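Local coordinates for protein fructose 1-phosphate kinase (Staphylococcus aureus, PDB 2JG5) that probably phosphorylates fructose 1-phosphate to fructose 1,6-bisphosphate with ATP, as a pfkB-family sugar kinase related to tagatose-6-phosphate kinases, at residues 1-6 with 54-59; 79-84 with 110-115. All blocks are in the same frame, centred on the assembly; numbering follows the deposited sequence.

Contacts 1 and 2 follow one another along the chain and meet in one parallel sheet, their centres about 12 Å apart. Contact 1 joins neighbouring strands near the middle of that sheet; contact 2 sets a helix against strand 77-82, next to its edge. Probable backbone hydrogen bonds connect them, from Asn79 N to Ala55 O and from Ile81 N to Gly57 O, each 2.8 Å. Phe58 also links the two, its side chain touching Ile81, Val83 and Phe113. Contact 1 reaches Gly39 and Ile40 at the start of helix 38-48, in a glycine-rich sequence that in pfkB relatives lies at the sugar site, probably so here; contact 2 is on the helical layer that packs against the sheet.

Contact 1: residues 1-6 with 54-59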
loop_
_atom_site.group_PDB
_atom_site.type_symbol
_atom_site.label_atom_id
_atom_site.label_comp_id
_atom_site.label_asym_id
_atom_site.label_seq_id
_atom_site.Cartn_x
_atom_site.Cartn_y
_atom_site.Cartn_z
ATOM N N MET A 1 -11.021 29.788 11.883
ATOM C CA MET A 1 -10.528 28.471 11.350
ATOM C C MET A 1 -11.288 27.267 11.908
ATOM O O MET A 1 -11.661 27.251 13.069
ATOM C CB MET A 1 -9.012 28.321 11.574
ATOM C CG MET A 1 -8.372 27.036 10.961
ATOM S SD MET A 1 -8.866 26.553 9.276
ATOM C CE MET A 1 -8.327 27.991 8.332
ATOM N N ILE A 2 -11.506 26.271 11.048
ATOM C CA ILE A 2 -12.135 24.993 11.393
ATOM C C ILE A 2 -11.110 23.853 11.310
ATOM O O ILE A 2 -10.370 23.743 10.334
ATOM C CB ILE A 2 -13.321 24.687 10.442
ATOM C CG1 ILE A 2 -14.479 25.653 10.718
ATOM C CG2 ILE A 2 -13.790 23.260 10.606
ATOM C CD1 ILE A 2 -15.425 25.857 9.570
ATOM N N TYR A 3 -11.083 23.004 12.338
ATOM C CA TYR A 3 -10.127 21.905 12.436
ATOM C C TYR A 3 -10.826 20.564 12.497
ATOM O O TYR A 3 -11.740 20.371 13.294
ATOM C CB TYR A 3 -9.256 22.057 13.679
ATOM C CG TYR A 3 -8.443 23.321 13.688
ATOM C CD1 TYR A 3 -8.859 24.435 14.424
ATOM C CD2 TYR A 3 -7.251 23.412 12.961
ATOM C CE1 TYR A 3 -8.119 25.594 14.430
ATOM C CE2 TYR A 3 -6.504 24.564 12.966
ATOM C CZ TYR A 3 -6.943 25.647 13.702
ATOM O OH TYR A 3 -6.205 26.798 13.701
ATOM N N THR A 4 -10.394 19.640 11.642
ATOM C CA THR A 4 -10.834 18.254 11.740
ATOM C C THR A 4 -9.712 17.435 12.386
ATOM O O THR A 4 -8.531 17.700 12.157
ATOM C CB THR A 4 -11.234 17.684 10.361
ATOM O OG1 THR A 4 -10.093 17.656 9.494
ATOM C CG2 THR A 4 -12.314 18.555 9.740
ATOM N N VAL A 5 -10.071 16.489 13.244
ATOM C CA VAL A 5 -9.068 15.635 13.878
ATOM C C VAL A 5 -9.357 14.184 13.457
ATOM O O VAL A 5 -10.466 13.698 13.632
ATOM C CB VAL A 5 -9.061 15.801 15.415
ATOM C CG1 VAL A 5 -7.939 14.983 16.062
ATOM C CG2 VAL A 5 -8.932 17.291 15.814
ATOM N N THR A 6 -8.362 13.539 12.848
ATOM C CA THR A 6 -8.408 12.133 12.478
ATOM C C THR A 6 -7.188 11.473 13.146
ATOM O O THR A 6 -6.052 11.712 12.762
ATOM C CB THR A 6 -8.374 11.925 10.916
ATOM O OG1 THR A 6 -9.447 12.647 10.288
ATOM C CG2 THR A 6 -8.504 10.478 10.546
ATOM N N THR A 54 -8.494 22.767 8.378
ATOM C CA THR A 54 -7.150 22.241 8.429
ATOM C C THR A 54 -7.224 20.892 9.090
ATOM O O THR A 54 -7.742 20.772 10.198
ATOM C CB THR A 54 -6.245 23.165 9.258
ATOM O OG1 THR A 54 -6.320 24.478 8.717
ATOM C CG2 THR A 54 -4.794 22.688 9.241
ATOM N N ALA A 55 -6.706 19.882 8.404
ATOM C CA ALA A 55 -6.685 18.528 8.939
ATOM C C ALA A 55 -5.598 18.364 10.004
ATOM O O ALA A 55 -4.419 18.620 9.765
ATOM C CB ALA A 55 -6.517 17.503 7.822
ATOM N N LEU A 56 -6.024 17.957 11.192
ATOM C CA LEU A 56 -5.120 17.609 12.278
ATOM C C LEU A 56 -5.208 16.110 12.503
ATOM O O LEU A 56 -6.083 15.449 11.944
ATOM C CB LEU A 56 -5.506 18.355 13.554
ATOM C CG LEU A 56 -5.540 19.882 13.554
ATOM C CD1 LEU A 56 -5.792 20.352 14.984
ATOM C CD2 LEU A 56 -4.259 20.484 12.984
ATOM N N GLY A 57 -4.300 15.577 13.315
ATOM C CA GLY A 57 -4.241 14.139 13.557
ATOM C C GLY A 57 -2.857 13.581 13.311
ATOM O O GLY A 57 -1.883 14.323 13.345
ATOM N N PHE A 58 -2.758 12.284 13.029
ATOM C CA PHE A 58 -1.438 11.651 12.962
ATOM C C PHE A 58 -1.056 11.124 11.596
ATOM O O PHE A 58 -1.808 10.367 10.986
ATOM C CB PHE A 58 -1.324 10.546 14.023
ATOM C CG PHE A 58 -1.689 11.014 15.405
ATOM C CD1 PHE A 58 -2.947 10.750 15.929
ATOM C CD2 PHE A 58 -0.784 11.759 16.164
ATOM C CE1 PHE A 58 -3.292 11.212 17.188
ATOM C CE2 PHE A 58 -1.124 12.215 17.418
ATOM C CZ PHE A 58 -2.369 11.945 17.935
ATOM N N ALA A 59 0.126 11.528 11.117
ATOM C CA ALA A 59 0.675 10.953 9.884
ATOM C C ALA A 59 2.147 10.560 10.018
ATOM O O ALA A 59 2.909 11.186 10.756
ATOM C CB ALA A 59 0.459 11.875 8.703
HETATM O O HOH W 1 -8.215 15.501 9.977
#
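Leu56 and Tyr3 pack together on one face of a parallel strand pair that runs from Tyr3 beside Thr54 to Thr6 beside Gly57. Leu56 CD1 approaches the Tyr3 ring obliquely, 3.9 Å from CD2, and Thr54 CB lies 3.8 Å from CD2 of the same ring, also obliquely, the two side chains running side by side. Leu56 CG, anti to the carbonyl carbon (chi1 -59°), lies near Tyr3 CD2; Val5 CG2 reaches Leu56 CB from the next position on this face. Helix 110-120 covers Leu56 through Gln119 and Ile120.

The backbone ladder is tightest at the centre, where Leu56 N donates to Thr4 O over 2.7 Å, and Leu56 O in turn accepts Thr6 N at 3.1 Å. Gly57, where the chain turns a corner, is just as close: its CA makes a CA-H...O contact of 3.1 Å with Thr6 O, and a CB there would clash with that oxygen. Strands 2-6 and 54-56 are neighbours in the parallel core sheet of the ribokinase-like fold, and the chain between them includes two strands of a separate small sheet followed by helix 38-48. That helix meets the opposite face, the one carrying Thr4 and Thr6: Thr4 OG1 hydrogen-bonds Ser43 OG, and Thr6 OG1 makes a weak bond to Ile40 N. A water binds both threonine hydroxyls and donates to Leu56 O at 2.9 Å, so this buried carbonyl is gripped twice.

Past Gly57 the ladder weakens, Phe58 N reaching Thr6 O by a weak bond of 3.4 Å. At the solvent side Met1 is exposed: its chain bends so that SD comes to 3.3 Å from Thr54 OG1, while its CG rests over the rim of one face of the Tyr3 ring.

Contact 2: residues 79-84 with 110-115; sequences NFIEVD and STQFEQ
Ile81 and Gln112 bring the two backbones nearest, CA to CA 6.6 Å, where the last part of strand 77-82 passes the first turns of helix 110-120. Both side chains point across the gap, and Ile81 makes its contacts through both branches. Its CG2 meets Gln112 O and also Gln115 OE1, each at 3.5 Å, whereas CD1, set by a chi2 of -63°, lies 3.6 Å from Gln115 CB. Ile81 thus packs onto one turn of the helix, crossing the extended side chain of the exposed Gln115 at a slant; the Gln115 carbonyl oxygen ends against Ile81 CG2.

Gln112 does the rest. Its chain bends at chi2 (148°), putting CD close to Val83 CA, with CG 3.6 Å from Glu82 O. The amide then divides its two ends: OE1 comes against Val83 CG1 at 3.5 Å, and NE2 extends to the Asp84 carboxylate, where it makes a weak hydrogen bond of 3.3 Å to OD2. The amide and carboxylate planes are turned 67° apart. A water completes the link, donating to Gln112 OE1 and accepting Asp84 N.

Phe58 packs on Ile81, Val83 and Phe113, so this helix-on-sheet contact of the ribokinase-like fold has an apolar interior beneath its polar margin. Thr109 OG1 accepts the Gln112 backbone N at the start of the helix, and farther along Gln119 NE2 bonds Asn79 O.

With one long direct bond and a bridging water as its polar links, the contact owes its closeness to van der Waals packing of Ile81 and Val83 against the Gln112 and Gln115 side chains and the helix backbone; the glutamine amide, using its carbonyl and its NH2 together, ties the helix start to the residues just beyond the strand, and the nearby carboxylate would favour its NH2 facing Asp84.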
loop_
_atom_site.group_PDB
_atom_site.type_symbol
_atom_site.label_atom_id
_atom_site.label_comp_id
_atom_site.label_asym_id
_atom_site.label_seq_id
_atom_site.Cartn_x
_atom_site.Cartn_y
_atom_site.Cartn_z
ATOM N N ASN A 79 -2.007 19.858 9.273
ATOM C CA ASN A 79 -0.945 20.116 10.219
ATOM C C ASN A 79 -0.858 18.892 11.106
ATOM O O ASN A 79 -1.024 18.963 12.326
ATOM C CB ASN A 79 -1.229 21.406 10.993
ATOM C CG ASN A 79 0.022 22.028 11.603
ATOM O OD1 ASN A 79 1.149 21.583 11.376
ATOM N ND2 ASN A 79 -0.182 23.076 12.391
ATOM N N PHE A 80 -0.634 17.756 10.440
ATOM C CA PHE A 80 -0.517 16.446 11.069
ATOM C C PHE A 80 0.721 16.324 11.943
ATOM O O PHE A 80 1.769 16.900 11.639
ATOM C CB PHE A 80 -0.477 15.339 10.005
ATOM C CG PHE A 80 -1.793 15.096 9.323
ATOM C CD1 PHE A 80 -1.935 15.332 7.959
ATOM C CD2 PHE A 80 -2.885 14.613 10.035
ATOM C CE1 PHE A 80 -3.156 15.092 7.310
ATOM C CE2 PHE A 80 -4.109 14.379 9.410
ATOM C CZ PHE A 80 -4.246 14.616 8.042
ATOM N N ILE A 81 0.580 15.569 13.027
ATOM C CA ILE A 81 1.685 15.253 13.920
ATOM C C ILE A 81 2.425 14.064 13.335
ATOM O O ILE A 81 1.833 12.975 13.173
ATOM C CB ILE A 81 1.194 14.869 15.352
ATOM C CG1 ILE A 81 0.288 15.955 15.952
ATOM C CG2 ILE A 81 2.376 14.495 16.258
ATOM C CD1 ILE A 81 0.967 17.319 16.172
ATOM N N GLU A 82 3.710 14.265 13.026
ATOM C CA GLU A 82 4.545 13.202 12.462
ATOM C C GLU A 82 4.734 12.109 13.499
ATOM O O GLU A 82 5.244 12.356 14.604
ATOM C CB GLU A 82 5.905 13.744 11.984
ATOM C CG GLU A 82 6.746 12.756 11.128
ATOM C CD GLU A 82 8.213 13.155 11.018
ATOM O OE1 GLU A 82 8.603 13.724 9.973
ATOM O OE2 GLU A 82 8.985 12.915 11.976
ATOM N N VAL A 83 4.289 10.910 13.154
ATOM C CA VAL A 83 4.545 9.732 13.978
ATOM C C VAL A 83 5.612 8.846 13.304
ATOM O O VAL A 83 5.905 9.012 12.118
ATOM C CB VAL A 83 3.233 8.961 14.332
ATOM C CG1 VAL A 83 2.257 9.894 15.043
ATOM C CG2 VAL A 83 2.571 8.403 13.094
ATOM N N ASP A 84 6.192 7.925 14.076
ATOM C CA ASP A 84 7.374 7.160 13.676
ATOM C C ASP A 84 7.053 5.899 12.853
ATOM O O ASP A 84 7.957 5.237 12.341
ATOM C CB ASP A 84 8.190 6.771 14.918
ATOM C CG ASP A 84 8.535 7.964 15.794
ATOM O OD1 ASP A 84 8.883 9.027 15.233
ATOM O OD2 ASP A 84 8.464 7.833 17.044
ATOM N N SER A 110 3.065 8.871 23.483
ATOM C CA SER A 110 2.328 9.813 24.328
ATOM C C SER A 110 2.745 11.242 24.026
ATOM O O SER A 110 1.921 12.152 24.038
ATOM C CB SER A 110 2.569 9.504 25.799
ATOM O OG SER A 110 2.064 8.227 26.118
ATOM N N THR A 111 4.032 11.405 23.736
ATOM C CA THR A 111 4.634 12.670 23.337
ATOM C C THR A 111 4.000 13.246 22.065
ATOM O O THR A 111 3.758 14.465 21.962
ATOM C CB THR A 111 6.161 12.468 23.173
ATOM O OG1 THR A 111 6.775 12.504 24.466
ATOM C CG2 THR A 111 6.792 13.523 22.281
ATOM N N GLN A 112 3.743 12.365 21.097
ATOM C CA GLN A 112 3.081 12.742 19.861
ATOM C C GLN A 112 1.626 13.138 20.083
ATOM O O GLN A 112 1.166 14.139 19.534
ATOM C CB GLN A 112 3.202 11.620 18.838
ATOM C CG GLN A 112 4.535 11.662 18.112
ATOM C CD GLN A 112 5.050 10.302 17.699
ATOM O OE1 GLN A 112 4.345 9.290 17.782
ATOM N NE2 GLN A 112 6.304 10.269 17.248
ATOM N N PHE A 113 0.904 12.362 20.889
ATOM C CA PHE A 113 -0.451 12.742 21.264
ATOM C C PHE A 113 -0.471 14.095 21.994
ATOM O O PHE A 113 -1.373 14.911 21.775
ATOM C CB PHE A 113 -1.144 11.663 22.116
ATOM C CG PHE A 113 -2.562 12.018 22.466
ATOM C CD1 PHE A 113 -3.579 11.878 21.522
ATOM C CD2 PHE A 113 -2.874 12.546 23.720
ATOM C CE1 PHE A 113 -4.878 12.242 21.824
ATOM C CE2 PHE A 113 -4.179 12.904 24.029
ATOM C CZ PHE A 113 -5.177 12.755 23.083
ATOM N N GLU A 114 0.528 14.312 22.853
ATOM C CA GLU A 114 0.724 15.590 23.553
ATOM C C GLU A 114 0.891 16.760 22.579
ATOM O O GLU A 114 0.312 17.828 22.796
ATOM C CB GLU A 114 1.918 15.502 24.508
ATOM C CG GLU A 114 1.614 14.741 25.782
ATOM C CD GLU A 114 2.833 14.096 26.445
ATOM O OE1 GLU A 114 3.977 14.584 26.250
ATOM O OE2 GLU A 114 2.632 13.098 27.190
ATOM N N GLN A 115 1.658 16.543 21.509
ATOM C CA GLN A 115 1.775 17.504 20.405
ATOM C C GLN A 115 0.421 17.894 19.788
ATOM O O GLN A 115 0.209 19.058 19.451
ATOM C CB GLN A 115 2.662 16.946 19.291
ATOM C CG GLN A 115 4.140 16.902 19.578
ATOM C CD GLN A 115 4.937 16.335 18.414
ATOM O OE1 GLN A 115 4.808 16.796 17.272
ATOM N NE2 GLN A 115 5.764 15.336 18.693
HETATM O O HOH W 2 5.216 7.105 16.554
#